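PDB 1OMO: alanine dehydrogenase, which catalyses the NAD-dependent oxidative deamination of L-alanine to pyruvate, and the reverse reductive amination of pyruvate, as a homodimer. Local coordinates for residues D18-A23 and T109-G114; E9-L14 and T102-L107. All blocks are in the same frame, centred on the assembly; numbering follows the deposited sequence.

Contact 1: residues D18-A23 and T109-G114; sequences DEAMNA and TGAAGG. With NAD (nicotinamide-adenine-dinucleotide), chain D.
Ala20 and Met21 of helix 17-32 pack against Ala111 and Gly114 of helix 102-120, a buried helix-helix crossing next to the Rossmann-fold NAD domain. The local axes approach to 8.5 Å at a signed crossing angle of -66°. With only a methyl at Ala111, the CA atoms of Met21 and Ala111 come to 4.7 Å.

The contact between the helices is entirely apolar. Ala111 points its methyl group at the backbone of helix 17-32, where Ala111 CB lies 3.8 Å from the backbone carbon Ala20 C and 4.1 Å from Ala20 CB. From the next position along that helix, Met21 CG comes to 3.7 Å from Ala111 CB. The thioether chain starts out anti to its own carbonyl carbon (chi1 -81°) and bends at the last torsion, chi3 84°, which brings Met21 CE toward Gly114 in the next turn of helix 102-120, 4.3 Å from Gly114 C. A CB on Gly114 would lie tightly against Met21 CE, so the missing side chain provides the room for this methyl. Met21 also touches Ala143, Arg146 and Val147 of helix 135-147, and thus fills the junction of three helices, while Met17 and Val24 of helix 17-32 also touch Ala111.

Contact with the cofactor comes through Thr109, a residue of the NAD pocket that takes no part in the helix crossing. Its hydroxyl is hydrogen-bonded to Thr105 O one turn back. The side chain lies beside the nicotinamide, with CG2 3.4 Å from C4N of NAD, the ring carbon that exchanges hydride, and Thr109 OG1 only 3.0 Å from that same C4N.

Contact 2: residues E9-L14 and T102-L107; sequences EEVESL and TYTTSL
Glu12 and Val11 of the short N-terminal helix 8-12 pack on Tyr103 and Thr104 in the first turn of helix 102-120, a partly buried contact between helices flanking the mixed sheet of this two-domain, Rossmann-containing subunit. Its main element is a CH-pi contact. Glu12 CG stands over one face of the Tyr103 ring, 3.5 Å from the centroid and 12° off the normal. With CG anti to the backbone N (chi1 172°) the tyrosine ring swings out toward helix 8-12, and the second torsion turns its face to Glu12. Beyond CG the glutamate chain runs on extended, and its carboxylate is inclined 34° to the ring, with Glu12 OE2 passing 3.6 Å from Tyr103 CD2 while accepting a hydrogen bond from Gln8 NE2. Replacing Tyr103 by an alanine is likely to take away the surface under the CG methylene of Glu12 and open a gap there, leaving the bond to Gln8 to hold the chain.

On the buried side, Val11 also touches Val304, and Thr104 touches Val300, so helix 294-311 covers the pair. The next residue, Thr105, is hydrogen-bonded through OG1 to NZ of Lys65, the inferred proton donor/acceptor. The branched side chains of Val11 and Thr104 cross almost perpendicularly, Val11 CG1 meeting Thr104 CG2 methyl to methyl at 3.5 Å.

How the contacts relate
From the N terminus the chain passes through 9-14 and, after a short turn, 18-23, before laying down most strands of the mixed sheet and entering helix 102-120. The first turns of that helix, 102-107, return to 9-14 and close contact 2; the next, 109-114, reach 18-23 and close contact 1. The two loops therefore cross instead of nesting, and helices 8-12 and 17-32 meet helix 102-120 in the order in which they occur. The contacts also touch directly, Ala20 CB lying 3.4 Å from Leu107 CD1. Together they tie the N-terminal helices to the helix that leads from strand 95-100 into the Rossmann sheet at strand 127-131.

Contact 1: residues D18-A23 and T109-G114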
ATOM      1  N   ASP A  18      -9.205  25.405  -7.164  1.00 24.96           N
ATOM      2  CA  ASP A  18     -10.451  25.151  -7.863  1.00 25.10           C
ATOM      3  C   ASP A  18     -10.383  23.797  -8.562  1.00 24.41           C
ATOM      4  O   ASP A  18     -11.321  23.021  -8.493  1.00 24.94           O
ATOM      5  CB  ASP A  18     -10.732  26.269  -8.870  1.00 29.46           C
ATOM      6  CG  ASP A  18     -11.380  27.484  -8.219  1.00 31.45           C
ATOM      7  OD1 ASP A  18     -10.817  28.587  -8.321  1.00 35.66           O
ATOM      8  OD2 ASP A  18     -12.458  27.331  -7.608  1.00 33.75           O
ATOM      9  N   GLU A  19      -9.272  23.500  -9.225  1.00 23.55           N
ATOM     10  CA  GLU A  19      -9.159  22.205  -9.887  1.00 23.08           C
ATOM     11  C   GLU A  19      -9.294  21.115  -8.816  1.00 22.34           C
ATOM     12  O   GLU A  19     -10.018  20.147  -8.991  1.00 21.85           O
ATOM     13  CB  GLU A  19      -7.807  22.063 -10.591  1.00 22.94           C
ATOM     14  CG  GLU A  19      -7.671  22.861 -11.876  1.00 23.52           C
ATOM     15  CD  GLU A  19      -6.282  22.731 -12.466  1.00 27.09           C
ATOM     16  OE1 GLU A  19      -5.300  22.986 -11.715  1.00 24.12           O
ATOM     17  OE2 GLU A  19      -6.180  22.375 -13.671  1.00 27.28           O
ATOM     18  N   ALA A  20      -8.604  21.311  -7.696  1.00 20.61           N
ATOM     19  CA  ALA A  20      -8.632  20.352  -6.590  1.00 20.47           C
ATOM     20  C   ALA A  20     -10.059  20.170  -6.091  1.00 19.43           C
ATOM     21  O   ALA A  20     -10.477  19.046  -5.814  1.00 19.57           O
ATOM     22  CB  ALA A  20      -7.723  20.841  -5.433  1.00 18.11           C
ATOM     23  N   MET A  21     -10.797  21.276  -5.983  1.00 19.19           N
ATOM     24  CA  MET A  21     -12.182  21.216  -5.519  1.00 20.70           C
ATOM     25  C   MET A  21     -13.101  20.454  -6.455  1.00 20.86           C
ATOM     26  O   MET A  21     -13.966  19.691  -6.007  1.00 19.43           O
ATOM     27  CB  MET A  21     -12.751  22.624  -5.268  1.00 21.24           C
ATOM     28  CG  MET A  21     -12.330  23.202  -3.899  1.00 24.08           C
ATOM     29  SD  MET A  21     -12.617  24.962  -3.599  1.00 26.89           S
ATOM     30  CE  MET A  21     -14.285  24.877  -3.080  1.00 23.69           C
ATOM     31  N   ASN A  22     -12.914  20.645  -7.756  1.00 21.34           N
ATOM     32  CA  ASN A  22     -13.746  19.936  -8.714  1.00 24.43           C
ATOM     33  C   ASN A  22     -13.472  18.447  -8.693  1.00 21.54           C
ATOM     34  O   ASN A  22     -14.404  17.657  -8.784  1.00 22.17           O
ATOM     35  CB  ASN A  22     -13.517  20.466 -10.124  1.00 27.24           C
ATOM     36  CG  ASN A  22     -14.239  21.763 -10.366  1.00 32.59           C
ATOM     37  OD1 ASN A  22     -13.884  22.527 -11.270  1.00 35.84           O
ATOM     38  ND2 ASN A  22     -15.268  22.025  -9.560  1.00 34.91           N
ATOM     39  N   ALA A  23     -12.193  18.094  -8.580  1.00 18.74           N
ATOM     40  CA  ALA A  23     -11.754  16.705  -8.557  1.00 18.45           C
ATOM     41  C   ALA A  23     -12.224  15.980  -7.309  1.00 17.92           C
ATOM     42  O   ALA A  23     -12.700  14.852  -7.386  1.00 20.11           O
ATOM     43  CB  ALA A  23     -10.219  16.633  -8.662  1.00 18.14           C
ATOM     44  N   THR A 109      -7.403  18.282   1.242  1.00 15.52           N
ATOM     45  CA  THR A 109      -8.115  18.241   2.526  1.00 15.00           C
ATOM     46  C   THR A 109      -8.792  19.595   2.570  1.00 13.87           C
ATOM     47  O   THR A 109      -9.965  19.707   2.935  1.00 15.02           O
ATOM     48  CB  THR A 109      -7.134  18.074   3.717  1.00 16.55           C
ATOM     49  OG1 THR A 109      -6.338  16.893   3.487  1.00 17.36           O
ATOM     50  CG2 THR A 109      -7.916  17.926   5.040  1.00 11.31           C
ATOM     51  N   GLY A 110      -8.070  20.624   2.154  1.00 11.28           N
ATOM     52  CA  GLY A 110      -8.693  21.924   2.110  1.00 12.94           C
ATOM     53  C   GLY A 110      -9.900  21.881   1.183  1.00 15.54           C
ATOM     54  O   GLY A 110     -11.003  22.320   1.548  1.00 14.95           O
ATOM     55  N   ALA A 111      -9.710  21.338  -0.026  1.00 14.99           N
ATOM     56  CA  ALA A 111     -10.799  21.264  -1.001  1.00 14.56           C
ATOM     57  C   ALA A 111     -12.033  20.549  -0.414  1.00 15.23           C
ATOM     58  O   ALA A 111     -13.165  21.025  -0.571  1.00 15.01           O
ATOM     59  CB  ALA A 111     -10.318  20.556  -2.284  1.00 14.09           C
ATOM     60  N   ALA A 112     -11.825  19.418   0.265  1.00 13.73           N
ATOM     61  CA  ALA A 112     -12.961  18.707   0.844  1.00 14.92           C
ATOM     62  C   ALA A 112     -13.699  19.586   1.851  1.00 14.77           C
ATOM     63  O   ALA A 112     -14.920  19.621   1.856  1.00 16.77           O
ATOM     64  CB  ALA A 112     -12.516  17.407   1.498  1.00 12.88           C
ATOM     65  N   GLY A 113     -12.945  20.320   2.666  1.00 14.88           N
ATOM     66  CA  GLY A 113     -13.552  21.161   3.670  1.00 13.10           C
ATOM     67  C   GLY A 113     -14.477  22.132   2.979  1.00 13.50           C
ATOM     68  O   GLY A 113     -15.595  22.315   3.413  1.00 14.18           O
ATOM     69  N   GLY A 114     -13.994  22.720   1.892  1.00 13.70           N
ATOM     70  CA  GLY A 114     -14.769  23.668   1.116  1.00 15.83           C
ATOM     71  C   GLY A 114     -16.008  23.054   0.465  1.00 18.17           C
ATOM     72  O   GLY A 114     -17.068  23.690   0.438  1.00 17.80           O
TER
HETATM   73  PA  NAD D 400       0.102  22.047  12.306  1.00 42.62           P
HETATM   74  O1A NAD D 400       0.914  21.512  13.426  1.00 41.84           O
HETATM   75  O2A NAD D 400       0.755  23.022  11.316  1.00 43.02           O
HETATM   76  O5B NAD D 400      -1.355  22.737  12.665  1.00 39.47           O
HETATM   77  C5B NAD D 400      -2.061  22.475  13.950  1.00 35.24           C
HETATM   78  C4B NAD D 400      -2.198  23.843  14.669  1.00 32.55           C
HETATM   79  O4B NAD D 400      -2.959  23.490  15.907  1.00 28.95           O
HETATM   80  C3B NAD D 400      -0.863  24.507  15.255  1.00 31.27           C
HETATM   81  O3B NAD D 400      -0.705  25.898  14.765  1.00 28.82           O
HETATM   82  C2B NAD D 400      -0.988  24.415  16.795  1.00 28.97           C
HETATM   83  O2B NAD D 400      -0.333  25.336  17.588  1.00 27.63           O
HETATM   84  C1B NAD D 400      -2.539  24.348  16.942  1.00 29.36           C
HETATM   85  N9A NAD D 400      -2.980  23.659  18.120  1.00 28.41           N
HETATM   86  C8A NAD D 400      -2.519  22.524  18.756  1.00 30.16           C
HETATM   87  N7A NAD D 400      -3.222  22.197  19.820  1.00 31.29           N
HETATM   88  C5A NAD D 400      -4.189  23.094  19.956  1.00 26.49           C
HETATM   89  C6A NAD D 400      -5.269  23.233  20.934  1.00 26.41           C
HETATM   90  N6A NAD D 400      -5.410  22.399  21.932  1.00 24.99           N
HETATM   91  N1A NAD D 400      -6.103  24.317  20.725  1.00 24.17           N
HETATM   92  C2A NAD D 400      -5.967  25.199  19.706  1.00 27.02           C
HETATM   93  N3A NAD D 400      -4.937  25.107  18.744  1.00 25.01           N
HETATM   94  C4A NAD D 400      -4.084  24.027  18.902  1.00 27.03           C
HETATM   95  O3  NAD D 400      -0.708  20.948  11.354  1.00 35.43           O
HETATM   96  PN  NAD D 400      -1.682  21.036   9.964  1.00 38.15           P
HETATM   97  O1N NAD D 400      -1.987  22.491   9.717  1.00 40.39           O
HETATM   98  O2N NAD D 400      -1.088  20.139   8.897  1.00 37.75           O
HETATM   99  O5D NAD D 400      -3.052  20.310  10.626  1.00 39.15           O
HETATM  100  C5D NAD D 400      -2.607  19.057  11.465  1.00 41.45           C
HETATM  101  C4D NAD D 400      -3.769  18.236  11.921  1.00 44.01           C
HETATM  102  O4D NAD D 400      -4.582  17.868  10.672  1.00 45.94           O
HETATM  103  C3D NAD D 400      -3.407  16.860  12.563  1.00 43.52           C
HETATM  104  O3D NAD D 400      -4.436  16.384  13.450  1.00 42.92           O
HETATM  105  C2D NAD D 400      -3.250  16.004  11.302  1.00 42.97           C
HETATM  106  O2D NAD D 400      -3.009  14.656  11.541  1.00 41.14           O
HETATM  107  C1D NAD D 400      -4.593  16.392  10.520  1.00 44.29           C
HETATM  108  N1N NAD D 400      -4.673  16.256   9.024  1.00 44.63           N
HETATM  109  C2N NAD D 400      -5.874  15.538   8.598  1.00 44.12           C
HETATM  110  C3N NAD D 400      -6.089  15.560   7.172  1.00 44.92           C
HETATM  111  C7N NAD D 400      -7.434  14.738   6.703  1.00 45.93           C
HETATM  112  O7N NAD D 400      -7.478  14.296   5.519  1.00 46.39           O
HETATM  113  N7N NAD D 400      -8.450  14.590   7.612  1.00 46.40           N
HETATM  114  C4N NAD D 400      -5.282  16.202   6.203  1.00 43.63           C
HETATM  115  C5N NAD D 400      -4.128  16.880   6.772  1.00 43.73           C
HETATM  116  C6N NAD D 400      -3.838  16.908   8.145  1.00 44.10           C

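Contact 2: residues E9-L14 and T102-L107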
ATOM      1  N   GLU A   9       7.831  21.226  -5.392  1.00 27.36           N
ATOM      2  CA  GLU A   9       7.818  22.535  -6.032  1.00 29.92           C
ATOM      3  C   GLU A   9       7.091  22.442  -7.368  1.00 28.99           C
ATOM      4  O   GLU A   9       6.294  23.313  -7.699  1.00 30.43           O
ATOM      5  CB  GLU A   9       9.252  23.057  -6.230  1.00 33.76           C
ATOM      6  CG  GLU A   9       9.352  24.442  -6.876  1.00 42.64           C
ATOM      7  CD  GLU A   9      10.586  25.263  -6.424  1.00 47.08           C
ATOM      8  OE1 GLU A   9      11.736  24.749  -6.490  1.00 47.47           O
ATOM      9  OE2 GLU A   9      10.391  26.437  -6.009  1.00 48.98           O
ATOM     10  N   GLU A  10       7.338  21.380  -8.128  1.00 26.95           N
ATOM     11  CA  GLU A  10       6.681  21.214  -9.424  1.00 27.09           C
ATOM     12  C   GLU A  10       5.196  20.987  -9.232  1.00 26.31           C
ATOM     13  O   GLU A  10       4.388  21.712  -9.823  1.00 26.18           O
ATOM     14  CB  GLU A  10       7.289  20.045 -10.226  1.00 27.34           C
ATOM     15  CG  GLU A  10       8.669  20.376 -10.816  1.00 30.06           C
ATOM     16  CD  GLU A  10       9.491  19.152 -11.223  1.00 29.77           C
ATOM     17  OE1 GLU A  10      10.463  19.319 -11.993  1.00 32.62           O
ATOM     18  OE2 GLU A  10       9.180  18.031 -10.780  1.00 29.87           O
ATOM     19  N   VAL A  11       4.831  20.008  -8.396  1.00 23.62           N
ATOM     20  CA  VAL A  11       3.416  19.725  -8.170  1.00 22.72           C
ATOM     21  C   VAL A  11       2.619  20.974  -7.751  1.00 24.23           C
ATOM     22  O   VAL A  11       1.503  21.157  -8.232  1.00 24.63           O
ATOM     23  CB  VAL A  11       3.229  18.610  -7.134  1.00 21.34           C
ATOM     24  CG1 VAL A  11       1.735  18.420  -6.794  1.00 16.72           C
ATOM     25  CG2 VAL A  11       3.807  17.334  -7.684  1.00 22.68           C
ATOM     26  N   GLU A  12       3.209  21.827  -6.898  1.00 23.88           N
ATOM     27  CA  GLU A  12       2.572  23.060  -6.425  1.00 26.75           C
ATOM     28  C   GLU A  12       2.140  23.970  -7.555  1.00 28.05           C
ATOM     29  O   GLU A  12       1.155  24.693  -7.435  1.00 27.68           O
ATOM     30  CB  GLU A  12       3.502  23.837  -5.469  1.00 26.85           C
ATOM     31  CG  GLU A  12       3.679  23.110  -4.124  1.00 29.01           C
ATOM     32  CD  GLU A  12       4.383  23.925  -3.056  1.00 28.96           C
ATOM     33  OE1 GLU A  12       4.606  25.134  -3.260  1.00 28.93           O
ATOM     34  OE2 GLU A  12       4.690  23.340  -1.994  1.00 28.10           O
ATOM     35  N   SER A  13       2.858  23.912  -8.665  1.00 28.14           N
ATOM     36  CA  SER A  13       2.517  24.748  -9.795  1.00 29.84           C
ATOM     37  C   SER A  13       1.641  24.006 -10.806  1.00 30.78           C
ATOM     38  O   SER A  13       1.427  24.505 -11.919  1.00 32.30           O
ATOM     39  CB  SER A  13       3.790  25.213 -10.512  1.00 29.50           C
ATOM     40  OG  SER A  13       4.372  24.168 -11.305  1.00 27.83           O
ATOM     41  N   LEU A  14       1.131  22.835 -10.433  1.00 29.69           N
ATOM     42  CA  LEU A  14       0.338  22.030 -11.366  1.00 29.43           C
ATOM     43  C   LEU A  14      -1.141  21.822 -11.065  1.00 30.12           C
ATOM     44  O   LEU A  14      -1.821  21.131 -11.820  1.00 30.13           O
ATOM     45  CB  LEU A  14       1.012  20.659 -11.554  1.00 29.87           C
ATOM     46  CG  LEU A  14       1.948  20.407 -12.750  1.00 30.57           C
ATOM     47  CD1 LEU A  14       2.501  21.699 -13.249  1.00 30.68           C
ATOM     48  CD2 LEU A  14       3.065  19.433 -12.367  1.00 31.28           C
ATOM     49  N   THR A 102       2.858  15.522  -0.739  1.00 17.97           N
ATOM     50  CA  THR A 102       2.855  16.213   0.556  1.00 18.39           C
ATOM     51  C   THR A 102       1.958  17.421   0.442  1.00 18.50           C
ATOM     52  O   THR A 102       1.032  17.604   1.212  1.00 19.25           O
ATOM     53  CB  THR A 102       4.274  16.651   1.012  1.00 19.23           C
ATOM     54  OG1 THR A 102       5.114  15.499   1.162  1.00 19.53           O
ATOM     55  CG2 THR A 102       4.201  17.378   2.390  1.00 19.95           C
ATOM     56  N   TYR A 103       2.212  18.230  -0.563  1.00 17.61           N
ATOM     57  CA  TYR A 103       1.400  19.397  -0.762  1.00 17.66           C
ATOM     58  C   TYR A 103      -0.034  19.081  -1.153  1.00 17.20           C
ATOM     59  O   TYR A 103      -0.958  19.711  -0.645  1.00 16.36           O
ATOM     60  CB  TYR A 103       2.044  20.270  -1.824  1.00 17.62           C
ATOM     61  CG  TYR A 103       1.213  21.448  -2.273  1.00 19.97           C
ATOM     62  CD1 TYR A 103       0.548  21.424  -3.498  1.00 19.84           C
ATOM     63  CD2 TYR A 103       1.152  22.620  -1.510  1.00 18.90           C
ATOM     64  CE1 TYR A 103      -0.148  22.538  -3.959  1.00 18.13           C
ATOM     65  CE2 TYR A 103       0.465  23.720  -1.961  1.00 18.62           C
ATOM     66  CZ  TYR A 103      -0.181  23.669  -3.185  1.00 17.74           C
ATOM     67  OH  TYR A 103      -0.890  24.755  -3.624  1.00 20.26           O
ATOM     68  N   THR A 104      -0.239  18.107  -2.042  1.00 15.83           N
ATOM     69  CA  THR A 104      -1.593  17.828  -2.478  1.00 14.80           C
ATOM     70  C   THR A 104      -2.425  17.180  -1.413  1.00 15.76           C
ATOM     71  O   THR A 104      -3.637  17.137  -1.532  1.00 17.76           O
ATOM     72  CB  THR A 104      -1.663  16.959  -3.790  1.00 14.31           C
ATOM     73  OG1 THR A 104      -0.889  15.757  -3.647  1.00 12.67           O
ATOM     74  CG2 THR A 104      -1.177  17.783  -5.008  1.00 12.08           C
ATOM     75  N   THR A 105      -1.790  16.645  -0.377  1.00 17.62           N
ATOM     76  CA  THR A 105      -2.566  16.040   0.712  1.00 16.31           C
ATOM     77  C   THR A 105      -3.247  17.208   1.465  1.00 15.68           C
ATOM     78  O   THR A 105      -4.433  17.139   1.808  1.00 13.72           O
ATOM     79  CB  THR A 105      -1.650  15.221   1.672  1.00 17.99           C
ATOM     80  OG1 THR A 105      -1.186  14.048   0.992  1.00 17.24           O
ATOM     81  CG2 THR A 105      -2.382  14.835   2.946  1.00 15.00           C
ATOM     82  N   SER A 106      -2.506  18.297   1.681  1.00 15.17           N
ATOM     83  CA  SER A 106      -3.063  19.474   2.380  1.00 15.46           C
ATOM     84  C   SER A 106      -4.123  20.132   1.492  1.00 16.00           C
ATOM     85  O   SER A 106      -5.222  20.477   1.953  1.00 16.22           O
ATOM     86  CB  SER A 106      -1.963  20.507   2.694  1.00 12.98           C
ATOM     87  OG  SER A 106      -1.238  20.125   3.844  1.00 15.31           O
ATOM     88  N   LEU A 107      -3.786  20.258   0.210  1.00 18.01           N
ATOM     89  CA  LEU A 107      -4.653  20.870  -0.787  1.00 16.99           C
ATOM     90  C   LEU A 107      -5.999  20.172  -0.864  1.00 17.80           C
ATOM     91  O   LEU A 107      -7.038  20.823  -0.740  1.00 17.92           O
ATOM     92  CB  LEU A 107      -3.988  20.828  -2.160  1.00 17.00           C
ATOM     93  CG  LEU A 107      -4.146  21.988  -3.157  1.00 21.38           C
ATOM     94  CD1 LEU A 107      -4.542  21.428  -4.507  1.00 20.54           C
ATOM     95  CD2 LEU A 107      -5.124  23.007  -2.699  1.00 17.47           C
TER